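Local coordinates for protein capsid (Human calicivirus NLV/Boxer/2001/US, PDB 4RDL) that forms the norovirus capsid, its protruding domain binding histo-blood group antigens such as the Lewis y tetrasaccharide, probably for attachment to host cells, at residues G209-F221 with N226-V238. Sequence-based numbering, arbitrary orientation.
Sequences GFGEAIVYFTSTF and NPKVPCTLPQEFV
P227 opens the pairing of 226-238 with 209-221: its carbonyl O takes a weak bond from F221 N, and its CB rests 3.3 Å from F221 O. A water donates to both P227 O and T220 OG1, which is also hydrogen-bonded to D34 OD2, tying together the loop end of this β-hairpin; the loop carries V224 of a glycan pocket. K228 faces T220 in a non-hydrogen-bonded pair, but its CG, anti to the backbone N (chi1 -178°), lies 3.8 Å from T218 CB. V229 and S219 form a hydrogen-bonded pair, V229 N reaching S219 O at 2.8 Å and S219 N returning a bond to V229 O. V229 CG2 lies alongside the F221 side chain, touching its CB. P230, which has no N-H to give, falls opposite T218 at a non-hydrogen-bonded site and sets its CB 3.9 Å from Y216 CB. The C231–F217 pair exchanges two backbone bonds, the shorter from F217 N to C231 O (2.8 Å), while SG packs against F217 CB. Past it the strand ends; T232 CG2 reaches Y216 CE1 at 3.8 Å, and a second water lies near V215 O and T232 O. The chain turns here around the F217 ring, whose edge meets T232 O. P234, the N-cap residue of helix 235-244, lays its CD over one face of that ring in a CH-pi contact, 3.9 Å from the centroid, and V215 CG1 lies over the opposite face. In the protruding domain, probably its P1 subdomain, strand 213-220 also pairs with 35-38 and 276-279 in a branched antiparallel sheet; M37 packs against T218 and K228, M277 against F217 and F237, and at the loop end P124 and L127 of the second subunit meet T220 and P227.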
loop_
_atom_site.group_PDB
_atom_site.type_symbol
_atom_site.label_atom_id
_atom_site.label_comp_id
_atom_site.label_asym_id
_atom_site.label_seq_id
_atom_site.Cartn_x
_atom_site.Cartn_y
_atom_site.Cartn_z
ATOM N N GLY A 209 6.343 22.491 -23.207
ATOM C CA GLY A 209 6.078 23.793 -23.797
ATOM C C GLY A 209 4.602 24.140 -23.735
ATOM O O GLY A 209 3.862 23.564 -22.941
ATOM N N PHE A 210 4.171 25.089 -24.562
ATOM C CA PHE A 210 2.768 25.487 -24.624
ATOM C C PHE A 210 2.223 25.927 -23.273
ATOM O O PHE A 210 1.020 25.788 -22.993
ATOM C CB PHE A 210 1.909 24.370 -25.232
ATOM C CG PHE A 210 2.503 23.774 -26.471
ATOM C CD1 PHE A 210 3.077 22.515 -26.444
ATOM C CD2 PHE A 210 2.513 24.485 -27.660
ATOM C CE1 PHE A 210 3.636 21.964 -27.581
ATOM C CE2 PHE A 210 3.072 23.942 -28.801
ATOM C CZ PHE A 210 3.634 22.681 -28.761
ATOM N N GLY A 211 3.113 26.473 -22.445
ATOM C CA GLY A 211 2.737 27.011 -21.152
ATOM C C GLY A 211 2.602 25.935 -20.098
ATOM O O GLY A 211 2.182 26.208 -18.975
ATOM N N GLU A 212 2.968 24.708 -20.457
ATOM C CA GLU A 212 2.696 23.562 -19.599
ATOM C C GLU A 212 3.718 23.368 -18.486
ATOM O O GLU A 212 4.905 23.682 -18.626
ATOM C CB GLU A 212 2.546 22.284 -20.425
ATOM C CG GLU A 212 1.365 22.367 -21.392
ATOM C CD GLU A 212 1.243 21.178 -22.322
ATOM O OE1 GLU A 212 1.743 20.082 -21.991
ATOM O OE2 GLU A 212 0.630 21.352 -23.398
ATOM N N ALA A 213 3.220 22.847 -17.374
ATOM C CA ALA A 213 4.042 22.545 -16.208
ATOM C C ALA A 213 3.717 21.142 -15.719
ATOM O O ALA A 213 2.562 20.719 -15.737
ATOM C CB ALA A 213 3.786 23.565 -15.102
ATOM N N ILE A 214 4.742 20.428 -15.269
ATOM C CA ILE A 214 4.562 19.094 -14.717
ATOM C C ILE A 214 3.705 19.149 -13.455
ATOM O O ILE A 214 3.881 20.033 -12.597
ATOM C CB ILE A 214 5.927 18.454 -14.402
ATOM C CG1 ILE A 214 6.740 18.286 -15.697
ATOM C CG2 ILE A 214 5.761 17.126 -13.680
ATOM C CD1 ILE A 214 8.188 17.927 -15.475
ATOM N N VAL A 215 2.769 18.209 -13.354
ATOM C CA VAL A 215 1.910 18.083 -12.183
ATOM C C VAL A 215 2.471 17.068 -11.197
ATOM O O VAL A 215 2.853 15.960 -11.575
ATOM C CB VAL A 215 0.493 17.641 -12.610
ATOM C CG1 VAL A 215 -0.385 17.378 -11.391
ATOM C CG2 VAL A 215 -0.143 18.706 -13.535
ATOM N N TYR A 216 2.520 17.469 -9.933
ATOM C CA TYR A 216 2.918 16.584 -8.835
ATOM C C TYR A 216 1.729 16.273 -7.951
ATOM O O TYR A 216 0.949 17.161 -7.595
ATOM C CB TYR A 216 4.028 17.229 -8.004
ATOM C CG TYR A 216 5.254 17.498 -8.825
ATOM C CD1 TYR A 216 6.141 16.473 -9.122
ATOM C CD2 TYR A 216 5.497 18.761 -9.352
ATOM C CE1 TYR A 216 7.255 16.701 -9.886
ATOM C CE2 TYR A 216 6.614 19.002 -10.117
ATOM C CZ TYR A 216 7.492 17.966 -10.378
ATOM O OH TYR A 216 8.616 18.187 -11.141
ATOM N N PHE A 217 1.578 14.996 -7.631
ATOM C CA PHE A 217 0.608 14.565 -6.649
ATOM C C PHE A 217 1.308 14.556 -5.310
ATOM O O PHE A 217 2.424 14.049 -5.196
ATOM C CB PHE A 217 0.074 13.192 -7.046
ATOM C CG PHE A 217 -0.573 13.201 -8.395
ATOM C CD1 PHE A 217 -1.910 13.544 -8.526
ATOM C CD2 PHE A 217 0.170 12.941 -9.536
ATOM C CE1 PHE A 217 -2.498 13.608 -9.773
ATOM C CE2 PHE A 217 -0.412 13.004 -10.789
ATOM C CZ PHE A 217 -1.746 13.328 -10.908
ATOM N N THR A 218 0.659 15.129 -4.299
ATOM C CA THR A 218 1.292 15.346 -3.002
ATOM C C THR A 218 0.669 14.513 -1.908
ATOM O O THR A 218 -0.527 14.201 -1.934
ATOM C CB THR A 218 1.176 16.825 -2.560
ATOM O OG1 THR A 218 -0.204 17.171 -2.390
ATOM C CG2 THR A 218 1.816 17.753 -3.597
ATOM N N SER A 219 1.505 14.163 -0.925
ATOM C CA SER A 219 1.036 13.608 0.338
ATOM C C SER A 219 1.753 14.281 1.488
ATOM O O SER A 219 2.960 14.539 1.421
ATOM C CB SER A 219 1.315 12.101 0.420
ATOM O OG SER A 219 0.642 11.395 -0.605
ATOM N N THR A 220 1.017 14.528 2.563
ATOM C CA THR A 220 1.650 14.945 3.803
ATOM C C THR A 220 2.285 13.716 4.450
ATOM O O THR A 220 1.638 12.684 4.625
ATOM C CB THR A 220 0.644 15.605 4.748
ATOM O OG1 THR A 220 0.155 16.806 4.132
ATOM C CG2 THR A 220 1.310 15.962 6.059
ATOM N N PHE A 221 3.565 13.832 4.772
ATOM C CA PHE A 221 4.362 12.696 5.213
ATOM C C PHE A 221 5.528 13.266 6.014
ATOM O O PHE A 221 5.959 14.390 5.760
ATOM C CB PHE A 221 4.875 11.930 3.987
ATOM C CG PHE A 221 5.767 10.766 4.322
ATOM C CD1 PHE A 221 5.240 9.497 4.499
ATOM C CD2 PHE A 221 7.131 10.945 4.451
ATOM C CE1 PHE A 221 6.065 8.430 4.817
ATOM C CE2 PHE A 221 7.962 9.888 4.760
ATOM C CZ PHE A 221 7.427 8.628 4.947
ATOM N N ASN A 226 10.291 19.357 5.217
ATOM C CA ASN A 226 9.502 19.533 3.998
ATOM C C ASN A 226 8.488 18.408 3.880
ATOM O O ASN A 226 8.663 17.485 3.080
ATOM C CB ASN A 226 10.394 19.562 2.758
ATOM C CG ASN A 226 9.679 20.137 1.547
ATOM O OD1 ASN A 226 8.450 20.149 1.488
ATOM N ND2 ASN A 226 10.446 20.620 0.578
ATOM N N PRO A 227 7.425 18.474 4.694
ATOM C CA PRO A 227 6.515 17.337 4.865
ATOM C C PRO A 227 5.451 17.247 3.773
ATOM O O PRO A 227 4.285 16.973 4.051
ATOM C CB PRO A 227 5.882 17.606 6.232
ATOM C CG PRO A 227 5.879 19.104 6.336
ATOM C CD PRO A 227 7.163 19.550 5.665
ATOM N N LYS A 228 5.871 17.456 2.532
ATOM C CA LYS A 228 4.971 17.350 1.394
ATOM C C LYS A 228 5.708 16.588 0.300
ATOM O O LYS A 228 6.567 17.145 -0.382
ATOM C CB LYS A 228 4.545 18.747 0.912
ATOM C CG LYS A 228 3.560 18.747 -0.265
ATOM C CD LYS A 228 3.156 20.165 -0.682
ATOM C CE LYS A 228 2.318 20.850 0.387
ATOM N NZ LYS A 228 0.892 20.399 0.389
ATOM N N VAL A 229 5.391 15.303 0.159
ATOM C CA VAL A 229 6.094 14.446 -0.793
ATOM C C VAL A 229 5.430 14.501 -2.163
ATOM O O VAL A 229 4.254 14.173 -2.299
ATOM C CB VAL A 229 6.137 12.983 -0.312
ATOM C CG1 VAL A 229 6.699 12.064 -1.409
ATOM C CG2 VAL A 229 6.952 12.869 0.973
ATOM N N PRO A 230 6.182 14.952 -3.179
ATOM C CA PRO A 230 5.673 15.032 -4.552
ATOM C C PRO A 230 5.983 13.750 -5.328
ATOM O O PRO A 230 7.054 13.168 -5.146
ATOM C CB PRO A 230 6.478 16.187 -5.133
ATOM C CG PRO A 230 7.831 16.028 -4.467
ATOM C CD PRO A 230 7.543 15.513 -3.061
ATOM N N CYS A 231 5.050 13.317 -6.175
ATOM C CA CYS A 231 5.287 12.209 -7.094
ATOM C C CYS A 231 4.629 12.544 -8.437
ATOM O O CYS A 231 3.798 13.452 -8.515
ATOM C CB CYS A 231 4.760 10.884 -6.523
ATOM S SG CYS A 231 2.970 10.742 -6.484
ATOM N N THR A 232 5.017 11.846 -9.496
ATOM C CA THR A 232 4.511 12.188 -10.823
ATOM C C THR A 232 3.320 11.335 -11.286
ATOM O O THR A 232 2.677 11.656 -12.281
ATOM C CB THR A 232 5.641 12.237 -11.879
ATOM O OG1 THR A 232 6.552 11.148 -11.673
ATOM C CG2 THR A 232 6.418 13.558 -11.772
ATOM N N LEU A 233 3.015 10.262 -10.555
ATOM C CA LEU A 233 1.782 9.499 -10.793
ATOM C C LEU A 233 1.265 8.866 -9.506
ATOM O O LEU A 233 2.054 8.392 -8.688
ATOM C CB LEU A 233 2.012 8.358 -11.788
ATOM C CG LEU A 233 2.194 8.610 -13.278
ATOM C CD1 LEU A 233 2.536 7.297 -13.995
ATOM C CD2 LEU A 233 0.943 9.266 -13.874
ATOM N N PRO A 234 -0.067 8.808 -9.345
ATOM C CA PRO A 234 -0.635 7.986 -8.272
ATOM C C PRO A 234 -0.262 6.520 -8.491
ATOM O O PRO A 234 -0.185 6.066 -9.641
ATOM C CB PRO A 234 -2.147 8.164 -8.452
ATOM C CG PRO A 234 -2.294 9.442 -9.248
ATOM C CD PRO A 234 -1.109 9.451 -10.167
ATOM N N GLN A 235 -0.037 5.783 -7.410
ATOM C CA GLN A 235 0.350 4.388 -7.560
ATOM C C GLN A 235 -0.699 3.587 -8.339
ATOM O O GLN A 235 -0.368 2.713 -9.140
ATOM C CB GLN A 235 0.586 3.737 -6.201
ATOM C CG GLN A 235 1.071 2.295 -6.321
ATOM C CD GLN A 235 2.388 2.195 -7.069
ATOM O OE1 GLN A 235 3.192 3.126 -7.055
ATOM N NE2 GLN A 235 2.625 1.051 -7.717
ATOM N N GLU A 236 -1.972 3.881 -8.110
ATOM C CA GLU A 236 -3.007 3.099 -8.763
ATOM C C GLU A 236 -3.072 3.390 -10.270
ATOM O O GLU A 236 -3.581 2.573 -11.027
ATOM C CB GLU A 236 -4.360 3.260 -8.071
ATOM C CG GLU A 236 -4.455 2.540 -6.718
ATOM C CD GLU A 236 -3.787 3.300 -5.571
ATOM O OE1 GLU A 236 -3.711 2.733 -4.453
ATOM O OE2 GLU A 236 -3.342 4.456 -5.772
ATOM N N PHE A 237 -2.540 4.531 -10.713
ATOM C CA PHE A 237 -2.368 4.731 -12.157
ATOM C C PHE A 237 -1.338 3.736 -12.686
ATOM O O PHE A 237 -1.503 3.179 -13.775
ATOM C CB PHE A 237 -1.874 6.145 -12.490
ATOM C CG PHE A 237 -2.968 7.166 -12.671
ATOM C CD1 PHE A 237 -3.957 7.337 -11.713
ATOM C CD2 PHE A 237 -2.965 8.001 -13.779
ATOM C CE1 PHE A 237 -4.942 8.303 -11.877
ATOM C CE2 PHE A 237 -3.949 8.973 -13.946
ATOM C CZ PHE A 237 -4.935 9.119 -13.000
ATOM N N VAL A 238 -0.259 3.538 -11.933
ATOM C CA VAL A 238 0.792 2.619 -12.366
ATOM C C VAL A 238 0.231 1.208 -12.564
ATOM O O VAL A 238 0.408 0.596 -13.626
ATOM C CB VAL A 238 1.981 2.577 -11.368
ATOM C CG1 VAL A 238 3.015 1.545 -11.816
ATOM C CG2 VAL A 238 2.610 3.957 -11.224
HETATM O O HOH W 1 2.868 14.073 -13.551
HETATM O O HOH W 2 2.259 18.919 3.878
#